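Local coordinates for protein lactaldehyde dehydrogenase (Methanocaldococcus jannaschii, PDB 3PQA) that oxidises lactaldehyde to lactate with NAD, a step on the way to coenzyme F420, as a homotetramer of the aldehyde dehydrogenase family, at residues 13-18 / 22-27; 106-111 / 449-454; 343-346 / 351-354; 358-363 / 381-386. All coordinates share one frame; numbering follows the deposited sequence.

Interaction 1. Residues 13-18 / 22-27; sequences DMDVIN and LEVIKK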
loop_
_atom_site.group_PDB
_atom_site.type_symbol
_atom_site.label_atom_id
_atom_site.label_comp_id
_atom_site.label_asym_id
_atom_site.label_seq_id
_atom_site.Cartn_x
_atom_site.Cartn_y
_atom_site.Cartn_z
ATOM N N ASP B 13 -28.686 -24.356 -32.314
ATOM C CA ASP B 13 -29.693 -24.772 -31.325
ATOM C C ASP B 13 -30.611 -23.662 -30.842
ATOM O O ASP B 13 -31.792 -23.888 -30.625
ATOM C CB ASP B 13 -29.032 -25.338 -30.063
ATOM C CG ASP B 13 -28.181 -26.554 -30.324
ATOM O OD1 ASP B 13 -28.566 -27.426 -31.143
ATOM O OD2 ASP B 13 -27.127 -26.647 -29.666
ATOM N N MET B 14 -30.056 -22.474 -30.627
ATOM C CA MET B 14 -30.747 -21.439 -29.871
ATOM C C MET B 14 -30.808 -20.150 -30.677
ATOM O O MET B 14 -29.786 -19.687 -31.192
ATOM C CB MET B 14 -30.012 -21.216 -28.541
ATOM C CG MET B 14 -30.775 -20.458 -27.449
ATOM S SD MET B 14 -29.748 -20.216 -25.941
ATOM C CE MET B 14 -28.441 -19.200 -26.614
ATOM N N ASP B 15 -32.007 -19.573 -30.781
ATOM C CA ASP B 15 -32.214 -18.323 -31.505
ATOM C C ASP B 15 -31.531 -17.163 -30.796
ATOM O O ASP B 15 -31.559 -17.075 -29.568
ATOM C CB ASP B 15 -33.705 -17.996 -31.624
ATOM C CG ASP B 15 -34.410 -18.820 -32.685
ATOM O OD1 ASP B 15 -33.750 -19.652 -33.338
ATOM O OD2 ASP B 15 -35.632 -18.620 -32.859
ATOM N N VAL B 16 -30.926 -16.281 -31.580
ATOM C CA VAL B 16 -30.381 -15.021 -31.072
ATOM C C VAL B 16 -31.134 -13.906 -31.784
ATOM O O VAL B 16 -31.153 -13.851 -33.021
ATOM C CB VAL B 16 -28.858 -14.886 -31.326
ATOM C CG1 VAL B 16 -28.351 -13.519 -30.850
ATOM C CG2 VAL B 16 -28.078 -16.031 -30.654
ATOM N N ILE B 17 -31.744 -13.023 -30.997
ATOM C CA ILE B 17 -32.707 -12.046 -31.512
ATOM C C ILE B 17 -32.138 -10.629 -31.583
ATOM O O ILE B 17 -31.385 -10.203 -30.699
ATOM C CB ILE B 17 -34.007 -12.043 -30.643
ATOM C CG1 ILE B 17 -34.574 -13.463 -30.482
ATOM C CG2 ILE B 17 -35.074 -11.111 -31.221
ATOM C CD1 ILE B 17 -35.006 -14.136 -31.775
ATOM N N ASN B 18 -32.484 -9.906 -32.644
ATOM C CA ASN B 18 -32.247 -8.458 -32.697
ATOM C C ASN B 18 -33.401 -7.791 -31.947
ATOM O O ASN B 18 -34.549 -7.925 -32.371
ATOM C CB ASN B 18 -32.192 -8.012 -34.167
ATOM C CG ASN B 18 -32.050 -6.497 -34.347
ATOM O OD1 ASN B 18 -32.536 -5.697 -33.547
ATOM N ND2 ASN B 18 -31.414 -6.108 -35.447
ATOM N N LEU B 22 -36.737 -7.638 -33.919
ATOM C CA LEU B 22 -37.262 -8.928 -33.444
ATOM C C LEU B 22 -36.955 -10.093 -34.393
ATOM O O LEU B 22 -37.442 -11.212 -34.204
ATOM C CB LEU B 22 -38.753 -8.830 -33.074
ATOM C CG LEU B 22 -39.061 -7.721 -32.053
ATOM C CD1 LEU B 22 -40.561 -7.640 -31.780
ATOM C CD2 LEU B 22 -38.270 -7.895 -30.750
ATOM N N GLU B 23 -36.105 -9.821 -35.378
ATOM C CA GLU B 23 -35.599 -10.837 -36.293
ATOM C C GLU B 23 -34.565 -11.726 -35.617
ATOM O O GLU B 23 -33.800 -11.267 -34.753
ATOM C CB GLU B 23 -34.985 -10.177 -37.530
ATOM C CG GLU B 23 -35.999 -9.392 -38.354
ATOM C CD GLU B 23 -35.489 -9.028 -39.731
ATOM O OE1 GLU B 23 -34.390 -8.445 -39.829
ATOM O OE2 GLU B 23 -36.197 -9.320 -40.723
ATOM N N VAL B 24 -34.558 -12.999 -36.011
ATOM C CA VAL B 24 -33.522 -13.937 -35.603
ATOM C C VAL B 24 -32.267 -13.593 -36.395
ATOM O O VAL B 24 -32.263 -13.686 -37.621
ATOM C CB VAL B 24 -33.954 -15.416 -35.855
ATOM C CG1 VAL B 24 -32.817 -16.394 -35.522
ATOM C CG2 VAL B 24 -35.212 -15.762 -35.045
ATOM N N ILE B 25 -31.213 -13.178 -35.688
ATOM C CA ILE B 25 -29.930 -12.831 -36.304
ATOM C C ILE B 25 -29.232 -14.120 -36.722
ATOM O O ILE B 25 -28.777 -14.253 -37.861
ATOM C CB ILE B 25 -28.997 -12.059 -35.326
ATOM C CG1 ILE B 25 -29.670 -10.796 -34.784
ATOM C CG2 ILE B 25 -27.672 -11.702 -36.008
ATOM C CD1 ILE B 25 -28.967 -10.204 -33.571
ATOM N N LYS B 26 -29.156 -15.066 -35.789
ATOM C CA LYS B 26 -28.619 -16.395 -36.063
ATOM C C LYS B 26 -28.957 -17.370 -34.951
ATOM O O LYS B 26 -29.623 -17.020 -33.978
ATOM C CB LYS B 26 -27.108 -16.349 -36.275
ATOM C CG LYS B 26 -26.318 -15.827 -35.080
ATOM C CD LYS B 26 -24.851 -16.148 -35.239
ATOM C CE LYS B 26 -24.242 -15.477 -36.462
ATOM N NZ LYS B 26 -22.917 -16.090 -36.747
ATOM N N LYS B 27 -28.499 -18.602 -35.128
ATOM C CA LYS B 27 -28.699 -19.653 -34.156
ATOM C C LYS B 27 -27.335 -20.142 -33.690
ATOM O O LYS B 27 -26.409 -20.301 -34.491
ATOM C CB LYS B 27 -29.544 -20.786 -34.752
ATOM C CG LYS B 27 -31.040 -20.442 -34.899
ATOM C CD LYS B 27 -31.849 -21.582 -35.531
ATOM C CE LYS B 27 -31.963 -22.810 -34.612
ATOM N NZ LYS B 27 -33.018 -22.671 -33.558
#
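K27 NZ forms a salt bridge with D15 OD1 at 3.1 Å, meeting the carboxylate from above its plane. The two side chains lie alongside each other and point the same way, and two successive bends near the end of the lysine (chi3 69°, chi4 80°) bring NZ back over OD1. The same NZ makes a weak bond to D13 O. Cutting K27 back to an alanine is likely to leave the D15 carboxylate without its charge partner and its flank without the lysine methylenes. Farther along this face, V24 CG2 sits between D15 OD2 and I17 CD1, 3.7 Å from the latter. The other face carries V16, which packs with I25 on L171 of helix 171-186 and on D83 of helix 73-84.

Backbone bonds set this register. V16 N gives to K26 O at 2.8 Å, and V16 O receives from I25 N, also at 2.8 Å. N18 N then reaches E23 O almost straight (175°), and L22 N closes on N18 O. Because the pairing slips by one residue between V16 and I17, I25 is the extra residue of a beta bulge within a surface antiparallel beta hairpin, strands 14-17 and 24-28.

Interaction 2. Residues 106-111 / 449-454; sequences AFYVKE and YAMEEM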
loop_
_atom_site.group_PDB
_atom_site.type_symbol
_atom_site.label_atom_id
_atom_site.label_comp_id
_atom_site.label_asym_id
_atom_site.label_seq_id
_atom_site.Cartn_x
_atom_site.Cartn_y
_atom_site.Cartn_z
ATOM N N ALA B 106 -3.034 -6.281 -18.088
ATOM C CA ALA B 106 -1.638 -6.467 -18.528
ATOM C C ALA B 106 -0.649 -5.742 -17.608
ATOM O O ALA B 106 0.357 -6.330 -17.171
ATOM C CB ALA B 106 -1.464 -6.012 -19.972
ATOM N N PHE B 107 -0.936 -4.480 -17.302
ATOM C CA PHE B 107 0.002 -3.773 -16.453
ATOM C C PHE B 107 -0.013 -4.269 -15.013
ATOM O O PHE B 107 1.065 -4.377 -14.419
ATOM C CB PHE B 107 -0.081 -2.260 -16.621
ATOM C CG PHE B 107 0.587 -1.776 -17.881
ATOM C CD1 PHE B 107 1.874 -1.275 -17.853
ATOM C CD2 PHE B 107 -0.057 -1.875 -19.103
ATOM C CE1 PHE B 107 2.493 -0.845 -19.014
ATOM C CE2 PHE B 107 0.559 -1.453 -20.266
ATOM C CZ PHE B 107 1.835 -0.938 -20.219
ATOM N N TYR B 108 -1.170 -4.663 -14.489
ATOM C CA TYR B 108 -1.199 -5.262 -13.153
ATOM C C TYR B 108 -0.543 -6.655 -13.032
ATOM O O TYR B 108 -0.071 -7.021 -11.943
ATOM C CB TYR B 108 -2.600 -5.199 -12.536
ATOM C CG TYR B 108 -2.852 -3.854 -11.874
ATOM C CD1 TYR B 108 -2.134 -3.475 -10.728
ATOM C CD2 TYR B 108 -3.785 -2.958 -12.398
ATOM C CE1 TYR B 108 -2.346 -2.227 -10.110
ATOM C CE2 TYR B 108 -4.010 -1.703 -11.794
ATOM C CZ TYR B 108 -3.280 -1.358 -10.644
ATOM O OH TYR B 108 -3.498 -0.135 -10.059
ATOM N N VAL B 109 -0.460 -7.414 -14.125
ATOM C CA VAL B 109 0.308 -8.669 -14.057
ATOM C C VAL B 109 1.758 -8.350 -13.695
ATOM O O VAL B 109 2.412 -9.077 -12.942
ATOM C CB VAL B 109 0.305 -9.501 -15.376
ATOM C CG1 VAL B 109 1.100 -10.801 -15.157
ATOM C CG2 VAL B 109 -1.070 -9.851 -15.777
ATOM N N LYS B 110 2.232 -7.225 -14.220
ATOM C CA LYS B 110 3.604 -6.799 -14.004
ATOM C C LYS B 110 3.795 -6.019 -12.706
ATOM O O LYS B 110 4.853 -6.118 -12.091
ATOM C CB LYS B 110 4.109 -5.978 -15.191
ATOM C CG LYS B 110 4.379 -6.833 -16.421
ATOM C CD LYS B 110 5.094 -6.070 -17.507
ATOM C CE LYS B 110 5.388 -6.998 -18.678
ATOM N NZ LYS B 110 6.635 -6.650 -19.396
ATOM N N GLU B 111 2.773 -5.274 -12.292
ATOM C CA GLU B 111 2.918 -4.320 -11.192
ATOM C C GLU B 111 2.289 -4.674 -9.857
ATOM O O GLU B 111 2.597 -4.020 -8.865
ATOM C CB GLU B 111 2.408 -2.936 -11.618
ATOM C CG GLU B 111 3.227 -2.296 -12.734
ATOM C CD GLU B 111 4.691 -2.139 -12.356
ATOM O OE1 GLU B 111 4.963 -1.510 -11.317
ATOM O OE2 GLU B 111 5.560 -2.647 -13.085
ATOM N N TYR B 449 -8.923 -4.997 -8.215
ATOM C CA TYR B 449 -9.748 -5.540 -7.145
ATOM C C TYR B 449 -10.225 -6.941 -7.479
ATOM O O TYR B 449 -10.204 -7.807 -6.611
ATOM C CB TYR B 449 -10.920 -4.585 -6.855
ATOM C CG TYR B 449 -10.357 -3.196 -6.604
ATOM C CD1 TYR B 449 -9.822 -2.871 -5.366
ATOM C CD2 TYR B 449 -10.278 -2.249 -7.636
ATOM C CE1 TYR B 449 -9.255 -1.609 -5.142
ATOM C CE2 TYR B 449 -9.714 -0.988 -7.418
ATOM C CZ TYR B 449 -9.209 -0.692 -6.172
ATOM O OH TYR B 449 -8.634 0.538 -5.964
ATOM N N ALA B 450 -10.610 -7.164 -8.740
ATOM C CA ALA B 450 -11.019 -8.505 -9.175
ATOM C C ALA B 450 -9.843 -9.483 -9.083
ATOM O O ALA B 450 -10.027 -10.652 -8.709
ATOM C CB ALA B 450 -11.563 -8.459 -10.591
ATOM N N MET B 451 -8.636 -9.015 -9.401
ATOM C CA MET B 451 -7.447 -9.866 -9.317
ATOM C C MET B 451 -7.270 -10.387 -7.888
ATOM O O MET B 451 -6.988 -11.579 -7.672
ATOM C CB MET B 451 -6.187 -9.140 -9.801
ATOM C CG MET B 451 -6.106 -8.948 -11.317
ATOM S SD MET B 451 -4.695 -7.901 -11.855
ATOM C CE MET B 451 -3.238 -8.901 -11.370
ATOM N N GLU B 452 -7.483 -9.502 -6.915
ATOM C CA GLU B 452 -7.414 -9.915 -5.523
ATOM C C GLU B 452 -8.468 -10.971 -5.147
ATOM O O GLU B 452 -8.152 -11.907 -4.399
ATOM C CB GLU B 452 -7.461 -8.710 -4.570
ATOM C CG GLU B 452 -7.256 -9.076 -3.091
ATOM C CD GLU B 452 -5.859 -9.631 -2.782
ATOM O OE1 GLU B 452 -4.952 -9.538 -3.645
ATOM O OE2 GLU B 452 -5.643 -10.169 -1.670
ATOM N N GLU B 453 -9.692 -10.822 -5.658
ATOM C CA GLU B 453 -10.791 -11.787 -5.429
ATOM C C GLU B 453 -10.473 -13.116 -6.109
ATOM O O GLU B 453 -10.816 -14.165 -5.595
ATOM C CB GLU B 453 -12.124 -11.270 -5.989
ATOM C CG GLU B 453 -12.508 -9.845 -5.575
ATOM C CD GLU B 453 -13.215 -9.745 -4.241
ATOM O OE1 GLU B 453 -13.422 -10.794 -3.585
ATOM O OE2 GLU B 453 -13.555 -8.588 -3.854
ATOM N N MET B 454 -9.814 -13.047 -7.262
ATOM C CA MET B 454 -9.537 -14.218 -8.097
ATOM C C MET B 454 -8.210 -14.920 -7.768
ATOM O O MET B 454 -7.757 -15.802 -8.496
ATOM C CB MET B 454 -9.621 -13.835 -9.589
ATOM C CG MET B 454 -11.059 -13.478 -10.051
ATOM S SD MET B 454 -11.152 -12.967 -11.786
ATOM C CE MET B 454 -12.950 -12.759 -11.980
#
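Y108 and M451 are the residues whose CA atoms come nearest each other between two helix ends, 8.7 Å apart: residues 106-111 are the last turns of helix 88-111, and 449-453 close helix 447-453, with M454 the first residue to leave helical geometry. One long side chain bridges the gap. M451 sends its thioether straight across, extended to the sulfur and then bent at the last torsion (chi3 65°), which turns CE along the backbone of the opposite helix. SD lies 3.5 Å from Y108 CB, so the sulfur touches the root of the tyrosine and stands only obliquely to its ring. CE rests on the peptide that follows, 3.7 Å from Y108 O and 4.2 Å from V109 N. The meeting is purely van der Waals and buried. P153 of helix 145-156 and T157 also press on M451, while V109 packs on A156 and on helix 55-71.

The tyrosine ring runs off in another direction, leaving the methionine behind: its OH bonds to E111 OE1 of the second subunit, and its ring meets F107 of that subunit edge-to-face. Y449, on the helix across from it, sends its OH to R113 of the second subunit and E115 of the third. The contact joins the C-terminal ends of helices 88-111 and 447-453, with Y108 and Y449 reaching neighbouring subunits of the aldehyde dehydrogenase homotetramer.

Interaction 3. Residues 343-346 / 351-354; sequences GGKR and FYPT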
loop_
_atom_site.group_PDB
_atom_site.type_symbol
_atom_site.label_atom_id
_atom_site.label_comp_id
_atom_site.label_asym_id
_atom_site.label_seq_id
_atom_site.Cartn_x
_atom_site.Cartn_y
_atom_site.Cartn_z
ATOM N N GLY B 343 -44.231 10.071 -21.560
ATOM C CA GLY B 343 -44.021 8.719 -22.069
ATOM C C GLY B 343 -45.097 7.749 -21.649
ATOM O O GLY B 343 -46.287 8.009 -21.840
ATOM N N GLY B 344 -44.674 6.632 -21.064
ATOM C CA GLY B 344 -45.583 5.567 -20.655
ATOM C C GLY B 344 -46.129 4.816 -21.854
ATOM O O GLY B 344 -47.230 4.265 -21.795
ATOM N N LYS B 345 -45.349 4.803 -22.938
ATOM C CA LYS B 345 -45.737 4.208 -24.217
ATOM C C LYS B 345 -44.672 3.220 -24.705
ATOM O O LYS B 345 -43.477 3.379 -24.413
ATOM C CB LYS B 345 -46.009 5.297 -25.271
ATOM C CG LYS B 345 -45.160 6.551 -25.108
ATOM C CD LYS B 345 -45.746 7.750 -25.838
ATOM C CE LYS B 345 -44.841 8.199 -26.975
ATOM N NZ LYS B 345 -45.543 9.085 -27.936
ATOM N N ARG B 346 -45.127 2.214 -25.450
ATOM C CA ARG B 346 -44.319 1.075 -25.871
ATOM C C ARG B 346 -44.606 0.788 -27.350
ATOM O O ARG B 346 -45.745 0.908 -27.796
ATOM C CB ARG B 346 -44.712 -0.141 -25.015
ATOM C CG ARG B 346 -43.863 -1.366 -25.184
ATOM C CD ARG B 346 -44.201 -2.458 -24.165
ATOM N NE ARG B 346 -45.521 -3.068 -24.326
ATOM C CZ ARG B 346 -45.837 -4.005 -25.220
ATOM N NH1 ARG B 346 -44.950 -4.447 -26.104
ATOM N NH2 ARG B 346 -47.070 -4.486 -25.244
ATOM N N PHE B 351 -39.254 1.074 -25.640
ATOM C CA PHE B 351 -39.939 1.728 -24.535
ATOM C C PHE B 351 -39.516 3.183 -24.443
ATOM O O PHE B 351 -38.324 3.488 -24.327
ATOM C CB PHE B 351 -39.678 1.002 -23.212
ATOM C CG PHE B 351 -40.815 1.115 -22.238
ATOM C CD1 PHE B 351 -41.046 2.302 -21.553
ATOM C CD2 PHE B 351 -41.677 0.038 -22.033
ATOM C CE1 PHE B 351 -42.099 2.422 -20.663
ATOM C CE2 PHE B 351 -42.755 0.148 -21.159
ATOM C CZ PHE B 351 -42.964 1.345 -20.463
ATOM N N TYR B 352 -40.495 4.085 -24.475
ATOM C CA TYR B 352 -40.183 5.510 -24.525
ATOM C C TYR B 352 -39.828 6.073 -23.150
ATOM O O TYR B 352 -40.344 5.594 -22.132
ATOM C CB TYR B 352 -41.339 6.282 -25.194
ATOM C CG TYR B 352 -41.381 5.985 -26.674
ATOM C CD1 TYR B 352 -41.902 4.776 -27.145
ATOM C CD2 TYR B 352 -40.845 6.878 -27.592
ATOM C CE1 TYR B 352 -41.899 4.475 -28.501
ATOM C CE2 TYR B 352 -40.844 6.594 -28.953
ATOM C CZ TYR B 352 -41.365 5.385 -29.399
ATOM O OH TYR B 352 -41.375 5.095 -30.745
ATOM N N PRO B 353 -38.924 7.071 -23.115
ATOM C CA PRO B 353 -38.607 7.762 -21.864
ATOM C C PRO B 353 -39.887 8.106 -21.090
ATOM O O PRO B 353 -40.797 8.757 -21.626
ATOM C CB PRO B 353 -37.863 9.006 -22.348
ATOM C CG PRO B 353 -37.088 8.488 -23.526
ATOM C CD PRO B 353 -38.048 7.522 -24.212
ATOM N N THR B 354 -39.950 7.620 -19.854
ATOM C CA THR B 354 -41.155 7.687 -19.023
ATOM C C THR B 354 -40.802 8.308 -17.667
ATOM O O THR B 354 -39.827 7.917 -17.022
ATOM C CB THR B 354 -41.784 6.281 -18.873
ATOM O OG1 THR B 354 -42.242 5.837 -20.157
ATOM C CG2 THR B 354 -42.954 6.282 -17.896
#
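K345 and Y352 are joined by a backbone bond in a beta hairpin whose short strand 346-347 runs antiparallel to strand 350-357, at the margin of a mixed sheet. R346 and F351 face each other there as a non-hydrogen-bonded pair.

Two hydrogen bonds cross the contact. Y352 N reaches K345 O at 3.1 Å and nearly straight, 174°. Farther from the turn the partner is a side chain: G344 N gives to T354 OG1 at 2.7 Å. This hydroxyl in turn donates to Y352 O; chi1 of -65° puts OG1 beside the backbone N, where it can serve both bonds. A valine in its place would probably leave the G344 amide without its acceptor and release the loop from the strand at that point.

Both rings take carbon contacts from the opposite chain. The lysine crosses Y352, with CG 3.8 Å from Y352 CB and CE over one ring face toward its rim; NZ is too distant for more than a weak cation-pi attraction. R346 CG and CD touch F351 CD2, while its guanidinium goes to E327 of helix 320-335 and to K348 O. A polar atom meets the rings as well: K345 O lies over a face of the F351 ring and in the plane of the Y352 ring, at its edge.

At the far end, the positive phi of G343 (77°) favours glycine, and a CB there would run into P353 O, whereas G343 CA now makes a CA-H...O contact with that oxygen at 3.3 Å.

Interaction 4. Residues 358-363 / 381-386; sequences VDRDNI and EEEMID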
loop_
_atom_site.group_PDB
_atom_site.type_symbol
_atom_site.label_atom_id
_atom_site.label_comp_id
_atom_site.label_asym_id
_atom_site.label_seq_id
_atom_site.Cartn_x
_atom_site.Cartn_y
_atom_site.Cartn_z
ATOM N N VAL B 358 -44.244 10.607 -8.038
ATOM C CA VAL B 358 -44.838 9.622 -7.132
ATOM C C VAL B 358 -44.534 9.956 -5.670
ATOM O O VAL B 358 -43.735 10.861 -5.389
ATOM C CB VAL B 358 -44.352 8.176 -7.458
ATOM C CG1 VAL B 358 -44.546 7.843 -8.942
ATOM C CG2 VAL B 358 -42.880 7.991 -7.072
ATOM N N ASP B 359 -45.157 9.236 -4.739
ATOM C CA ASP B 359 -44.752 9.354 -3.347
ATOM C C ASP B 359 -43.838 8.199 -2.949
ATOM O O ASP B 359 -43.705 7.225 -3.700
ATOM C CB ASP B 359 -45.946 9.555 -2.394
ATOM C CG ASP B 359 -46.793 8.315 -2.212
ATOM O OD1 ASP B 359 -46.272 7.181 -2.272
ATOM O OD2 ASP B 359 -48.013 8.492 -1.982
ATOM N N ARG B 360 -43.218 8.318 -1.776
ATOM C CA ARG B 360 -42.214 7.350 -1.310
ATOM C C ARG B 360 -42.711 5.903 -1.232
ATOM O O ARG B 360 -41.911 4.964 -1.229
ATOM C CB ARG B 360 -41.634 7.786 0.041
ATOM C CG ARG B 360 -42.655 7.913 1.174
ATOM C CD ARG B 360 -41.957 8.263 2.484
ATOM N NE ARG B 360 -41.005 7.226 2.870
ATOM C CZ ARG B 360 -40.137 7.328 3.875
ATOM N NH1 ARG B 360 -40.085 8.436 4.609
ATOM N NH2 ARG B 360 -39.313 6.319 4.139
ATOM N N ASP B 361 -44.029 5.723 -1.170
ATOM C CA ASP B 361 -44.602 4.379 -1.047
ATOM C C ASP B 361 -44.902 3.700 -2.382
ATOM O O ASP B 361 -45.317 2.545 -2.399
ATOM C CB ASP B 361 -45.869 4.404 -0.184
ATOM C CG ASP B 361 -45.597 4.871 1.224
ATOM O OD1 ASP B 361 -44.797 4.221 1.933
ATOM O OD2 ASP B 361 -46.179 5.899 1.623
ATOM N N ASN B 362 -44.682 4.410 -3.486
ATOM C CA ASN B 362 -44.977 3.889 -4.820
ATOM C C ASN B 362 -44.132 2.669 -5.177
ATOM O O ASN B 362 -42.966 2.595 -4.803
ATOM C CB ASN B 362 -44.792 4.994 -5.863
ATOM C CG ASN B 362 -45.382 4.637 -7.213
ATOM O OD1 ASN B 362 -44.743 3.973 -8.027
ATOM N ND2 ASN B 362 -46.605 5.089 -7.462
ATOM N N ILE B 363 -44.732 1.735 -5.913
ATOM C CA ILE B 363 -44.053 0.514 -6.370
ATOM C C ILE B 363 -42.693 0.775 -7.057
ATOM O O ILE B 363 -41.756 -0.014 -6.899
ATOM C CB ILE B 363 -44.996 -0.363 -7.273
ATOM C CG1 ILE B 363 -44.388 -1.739 -7.562
ATOM C CG2 ILE B 363 -45.375 0.359 -8.562
ATOM C CD1 ILE B 363 -44.314 -2.652 -6.345
ATOM N N GLU B 381 -35.501 17.863 2.943
ATOM C CA GLU B 381 -34.141 17.348 3.039
ATOM C C GLU B 381 -34.000 16.229 4.078
ATOM O O GLU B 381 -33.362 15.202 3.814
ATOM C CB GLU B 381 -33.181 18.480 3.358
ATOM C CG GLU B 381 -31.745 18.063 3.278
ATOM C CD GLU B 381 -30.827 19.235 3.402
ATOM O OE1 GLU B 381 -31.015 20.237 2.664
ATOM O OE2 GLU B 381 -29.918 19.127 4.229
ATOM N N GLU B 382 -34.627 16.409 5.242
ATOM C CA GLU B 382 -34.436 15.470 6.345
ATOM C C GLU B 382 -35.059 14.093 6.150
ATOM O O GLU B 382 -34.785 13.187 6.934
ATOM C CB GLU B 382 -34.861 16.087 7.686
ATOM C CG GLU B 382 -33.931 17.203 8.159
ATOM C CD GLU B 382 -32.446 16.814 8.138
ATOM O OE1 GLU B 382 -31.611 17.721 7.905
ATOM O OE2 GLU B 382 -32.114 15.622 8.348
ATOM N N GLU B 383 -35.871 13.941 5.109
ATOM C CA GLU B 383 -36.501 12.658 4.783
ATOM C C GLU B 383 -35.660 11.845 3.799
ATOM O O GLU B 383 -35.901 10.647 3.589
ATOM C CB GLU B 383 -37.865 12.895 4.131
ATOM C CG GLU B 383 -38.817 13.727 4.947
ATOM C CD GLU B 383 -39.132 13.090 6.282
ATOM O OE1 GLU B 383 -39.231 13.835 7.277
ATOM O OE2 GLU B 383 -39.284 11.847 6.342
ATOM N N MET B 384 -34.705 12.516 3.164
ATOM C CA MET B 384 -34.067 11.981 1.962
ATOM C C MET B 384 -33.199 10.756 2.222
ATOM O O MET B 384 -33.254 9.785 1.454
ATOM C CB MET B 384 -33.280 13.085 1.239
ATOM C CG MET B 384 -34.184 14.072 0.516
ATOM S SD MET B 384 -33.272 15.460 -0.182
ATOM C CE MET B 384 -34.635 16.290 -1.045
ATOM N N ILE B 385 -32.417 10.789 3.302
ATOM C CA ILE B 385 -31.513 9.676 3.605
ATOM C C ILE B 385 -32.343 8.438 3.926
ATOM O O ILE B 385 -32.040 7.356 3.440
ATOM C CB ILE B 385 -30.484 10.013 4.705
ATOM C CG1 ILE B 385 -29.436 10.964 4.122
ATOM C CG2 ILE B 385 -29.776 8.751 5.211
ATOM C CD1 ILE B 385 -28.516 11.623 5.110
ATOM N N ASP B 386 -33.406 8.607 4.710
ATOM C CA ASP B 386 -34.286 7.478 5.036
ATOM C C ASP B 386 -34.951 6.891 3.790
ATOM O O ASP B 386 -34.976 5.670 3.637
ATOM C CB ASP B 386 -35.329 7.862 6.092
ATOM C CG ASP B 386 -34.728 8.010 7.500
ATOM O OD1 ASP B 386 -33.644 7.434 7.805
ATOM O OD2 ASP B 386 -35.373 8.695 8.320
#
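R360 and E383 meet only through a long salt bridge: R360 NH1 stands 3.9 Å from E383 OE2, and the nearest CA atoms, those of these same residues, are 9.9 Å apart. R360 is modelled in two conformations and this is one of them, so the bridge is tentative. The oxygen lies near the plane of the guanidinium at its edge, yet the carboxylate is turned 60° against that group, and the two side chains cross at about a right angle. With this spacing the attraction is probably modest. R360 holds its CG in the crowded position between the backbone N and the carbonyl carbon (chi1 60°), then stretches out and bends at chi3, carrying the guanidinium toward the helix. E383 bends at chi2 to meet it. R360 NH2 also comes near D386 C, at 4.4 Å, while D386 OD2, 6.0 Å from R360 NH1, could add only a diffuse attraction.

The arginine projects from a type I beta turn, D359 to N362, in the loop between strands 350-357 and 373-379. E383 lies in the helical stretch that leads into residues 384-388. The turn is closed by N362 N to D359 O, and D359 OD1 takes D361 N at 2.9 Å as an Asx turn. N362 ND2 ties the turn to A333 O of helix 320-335, and M384 and I385 pack on F410 of helix 404-413.

Overall arrangement
Along the chain interaction 1 comes first, in the small hairpin 14-17/24-28 near the N-terminus. Interaction 2 joins residues 106-111 to 449-454, a span that encloses interactions 3 and 4. These two follow one another, their centres 23 Å apart, at or beside the mixed sheet that contains strands 350-357 and 373-379. Interaction 2 lies 42 Å from interaction 3 and 40 Å from interaction 4, centre to centre, across the chain's centre; interaction 1 comes within about 8 Å of interaction 3 by nearest atoms. Interaction 2 sits at the tetramer interface, whereas the others join hairpins and surface loops within the subunit. All lie away from the residues that probably bind NAD and carry out catalysis.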